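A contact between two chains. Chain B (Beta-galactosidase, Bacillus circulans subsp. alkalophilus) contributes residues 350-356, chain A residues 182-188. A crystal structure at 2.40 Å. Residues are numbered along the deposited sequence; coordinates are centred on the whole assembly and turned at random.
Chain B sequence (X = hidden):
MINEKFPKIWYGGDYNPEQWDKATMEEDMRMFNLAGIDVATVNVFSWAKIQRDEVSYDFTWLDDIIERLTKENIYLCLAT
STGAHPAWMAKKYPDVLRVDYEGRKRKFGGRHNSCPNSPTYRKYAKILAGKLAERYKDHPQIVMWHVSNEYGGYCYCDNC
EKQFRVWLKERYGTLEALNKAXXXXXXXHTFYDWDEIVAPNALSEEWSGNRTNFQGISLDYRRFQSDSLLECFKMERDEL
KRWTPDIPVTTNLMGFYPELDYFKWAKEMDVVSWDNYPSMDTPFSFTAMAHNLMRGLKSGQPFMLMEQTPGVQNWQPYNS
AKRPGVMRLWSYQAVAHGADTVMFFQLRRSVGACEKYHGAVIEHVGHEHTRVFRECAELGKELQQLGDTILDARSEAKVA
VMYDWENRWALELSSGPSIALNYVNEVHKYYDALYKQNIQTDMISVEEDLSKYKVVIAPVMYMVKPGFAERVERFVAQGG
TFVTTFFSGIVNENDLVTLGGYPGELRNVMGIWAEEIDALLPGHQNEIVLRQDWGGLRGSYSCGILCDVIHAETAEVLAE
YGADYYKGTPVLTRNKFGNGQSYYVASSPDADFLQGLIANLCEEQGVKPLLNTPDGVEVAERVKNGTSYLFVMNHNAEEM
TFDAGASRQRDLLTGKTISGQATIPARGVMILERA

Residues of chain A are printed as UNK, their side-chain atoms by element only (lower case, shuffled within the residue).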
# COMPACT_ATOMS: atom_id res chain seq x y z
N SER B 350 -24.60 -21.01 -2.51
CA SER B 350 -23.89 -21.54 -3.65
C SER B 350 -22.82 -22.50 -3.13
O SER B 350 -22.60 -22.61 -1.92
CB SER B 350 -23.27 -20.41 -4.48
OG SER B 350 -22.35 -19.68 -3.70
N VAL B 351 -22.12 -23.16 -4.05
CA VAL B 351 -21.43 -24.39 -3.69
C VAL B 351 -19.92 -24.52 -3.92
O VAL B 351 -19.30 -25.38 -3.33
CB VAL B 351 -22.16 -25.62 -4.32
CG1 VAL B 351 -21.46 -26.09 -5.60
CG2 VAL B 351 -22.25 -26.74 -3.33
N GLY B 352 -19.28 -23.69 -4.75
CA GLY B 352 -19.79 -22.50 -5.38
C GLY B 352 -18.48 -21.85 -5.79
O GLY B 352 -17.46 -22.53 -5.84
N ALA B 353 -18.47 -20.56 -6.06
CA ALA B 353 -17.18 -19.88 -6.22
C ALA B 353 -17.01 -18.92 -5.04
O ALA B 353 -17.11 -19.35 -3.88
CB ALA B 353 -17.12 -19.14 -7.57
N CYS B 354 -16.81 -17.63 -5.30
CA CYS B 354 -16.49 -16.69 -4.22
C CYS B 354 -17.59 -16.46 -3.16
O CYS B 354 -17.33 -15.85 -2.13
CB CYS B 354 -16.00 -15.35 -4.76
SG CYS B 354 -17.27 -14.23 -5.42
N GLU B 355 -18.81 -16.94 -3.40
CA GLU B 355 -19.88 -16.71 -2.43
C GLU B 355 -20.37 -17.95 -1.70
O GLU B 355 -21.46 -17.94 -1.12
CB GLU B 355 -21.05 -15.96 -3.08
CG GLU B 355 -20.70 -14.52 -3.49
CD GLU B 355 -21.88 -13.75 -4.07
OE1 GLU B 355 -21.74 -12.52 -4.27
OE2 GLU B 355 -22.93 -14.37 -4.34
N LYS B 356 -19.57 -19.02 -1.72
CA LYS B 356 -19.92 -20.27 -1.04
C LYS B 356 -19.96 -20.10 0.49
O LYS B 356 -20.65 -20.85 1.19
CB LYS B 356 -18.98 -21.42 -1.44
CG LYS B 356 -17.48 -21.07 -1.47
CD LYS B 356 -16.60 -22.32 -1.47
CE LYS B 356 -15.34 -22.21 -2.33
NZ LYS B 356 -14.72 -20.85 -2.42
N UNK A 182 -16.08 -26.06 -12.03
CA UNK A 182 -15.87 -24.66 -11.69
C UNK A 182 -17.13 -23.96 -11.17
O UNK A 182 -17.11 -22.77 -10.80
c UNK A 182 -10.72 -23.85 -14.93
n UNK A 182 -11.78 -25.02 -12.98
c UNK A 182 -13.04 -25.02 -12.44
c UNK A 182 -10.99 -22.97 -15.95
c UNK A 182 -12.27 -22.41 -16.11
c UNK A 182 -11.76 -24.17 -14.06
c UNK A 182 -13.86 -24.19 -13.16
c UNK A 182 -13.31 -22.74 -15.25
c UNK A 182 -15.31 -23.90 -12.90
c UNK A 182 -13.06 -23.64 -14.20
N UNK A 183 -18.24 -24.70 -11.16
CA UNK A 183 -19.51 -24.13 -10.73
C UNK A 183 -19.88 -22.87 -11.51
O UNK A 183 -20.32 -21.87 -10.94
c UNK A 183 -20.89 -23.65 -8.67
o UNK A 183 -21.79 -24.44 -8.97
n UNK A 183 -21.09 -22.59 -7.88
c UNK A 183 -19.49 -23.84 -9.23
N UNK A 184 -19.71 -22.93 -12.83
CA UNK A 184 -19.81 -21.76 -13.70
C UNK A 184 -21.22 -21.20 -13.92
O UNK A 184 -21.39 -20.17 -14.57
c UNK A 184 -17.68 -22.34 -14.95
c UNK A 184 -19.16 -22.03 -15.10
o UNK A 184 -19.83 -23.12 -15.74
N UNK A 185 -22.24 -21.87 -13.38
CA UNK A 185 -23.59 -21.32 -13.48
C UNK A 185 -23.68 -20.07 -12.61
O UNK A 185 -24.58 -19.24 -12.78
o UNK A 185 -24.40 -22.74 -11.73
c UNK A 185 -24.62 -22.36 -13.07
N UNK A 186 -22.75 -19.95 -11.67
CA UNK A 186 -22.60 -18.74 -10.86
C UNK A 186 -22.13 -17.54 -11.71
O UNK A 186 -21.20 -17.66 -12.52
c UNK A 186 -21.60 -19.02 -9.74
c UNK A 186 -21.03 -15.77 -7.00
c UNK A 186 -20.00 -16.15 -7.85
c UNK A 186 -22.24 -16.44 -7.03
c UNK A 186 -21.41 -17.88 -8.78
c UNK A 186 -20.19 -17.20 -8.73
c UNK A 186 -22.42 -17.50 -7.91
N UNK A 187 -22.79 -16.40 -11.55
CA UNK A 187 -22.39 -15.18 -12.25
C UNK A 187 -22.27 -15.37 -13.77
O UNK A 187 -21.35 -14.83 -14.42
c UNK A 187 -20.06 -13.27 -9.67
c UNK A 187 -22.17 -14.00 -9.46
c UNK A 187 -20.56 -12.85 -8.42
c UNK A 187 -21.05 -14.67 -11.70
c UNK A 187 -17.99 -12.18 -9.13
c UNK A 187 -21.11 -14.01 -10.33
c UNK A 187 -18.75 -12.94 -10.03
c UNK A 187 -19.79 -12.11 -7.52
n UNK A 187 -21.85 -13.30 -8.32
c UNK A 187 -18.51 -11.79 -7.90
N UNK A 188 -23.20 -16.14 -14.34
CA UNK A 188 -23.27 -16.30 -15.80
C UNK A 188 -21.92 -16.71 -16.42
O UNK A 188 -21.55 -16.24 -17.50
o UNK A 188 -23.98 -15.06 -17.82
c UNK A 188 -23.77 -14.98 -16.42
O HOH W 1 -23.88 -23.22 -6.30
O HOH W 2 -24.29 -13.41 -6.45

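Position 182 carries ten side-chain atoms, nine carbons and one nitrogen. One carbon leads to fused five- and six-membered rings, and the nitrogen lies in the five-membered ring. The CA-to-CB bond points away from the chain B stretch, and no side-chain atom comes within contact distance. This is A:Trp182. Its NE1 is hydrogen-bonded elsewhere in the structure.

Position 183 has two carbons, the second carrying one oxygen and one nitrogen. That is a short amide. The CA-to-CB bond points toward the chain B stretch, and the amide lies beside B:Val351 and B:Gly352. The residue is A:Asn183. Its OD1 lies 3.8 Å from B:Val351 CG1. Its ND2 sits 2.8 Å from B:Gly352 CA, too close in the model, so nothing should rest on that pair. A:Asn183 ND2 also donates to the O of water 1 at 3.3 Å. The backbone has positive phi and closes a helix in a Schellman motif.

Position 184 shows one carbon that bears one oxygen and one carbon. It touches nothing on the chain B stretch. The CA-to-CB bond points away from it. This branched hydroxyl side chain is A:Thr184.

Position 185 has one carbon followed by one oxygen. It is out of reach of the chain B stretch. It is A:Ser185.

Position 186 has one carbon and then a ring of six carbons, with no heteroatom. The ring meets B:Ala353, B:Cys354 and B:Glu355. It is A:Phe186. Its CD2 is 3.8 Å from B:Ala353 CB. B:Glu355 OE2 lies at the ring edge, 3.5 Å from CE1 of A:Phe186. The backbone N of A:Phe186 donates a hydrogen bond to A:Asn183 O at 3.2 Å, closing a type I turn.

Position 187 again has one carbon and fused rings holding eight carbons and one nitrogen. It approaches B:Cys354 and B:Glu355. It is A:Trp187. Its CH2 lies 3.7 Å from B:Cys354 SG. A:Trp187 NE1 donates to the O of water 2 at 3.1 Å.

Position 188 has one carbon and one oxygen, far from the chain B stretch. It is A:Ser188, and its OG is hydrogen-bonded elsewhere in the structure.

No direct hydrogen bond joins the two stretches. The contact works by packing and by water. B:Cys354 SG meets two rings, at the edge of A:Phe186 and at an oblique angle to the six-membered ring of A:Trp187, 4.3 Å from SG to its centroid. The O of water 2 donates to B:Glu355 OE2 at 2.7 Å, linking that carboxylate to A:Trp187. The O of water 1 accepts a weak bond from B:Val351 N at 2.9 Å, which ties it to A:Asn183. Both backbones turn here, and B:Lys356 N donates a hydrogen bond to B:Ala353 O at 3.3 Å, closing the turn on chain B.

Chain A (182-188) WNTSFWS
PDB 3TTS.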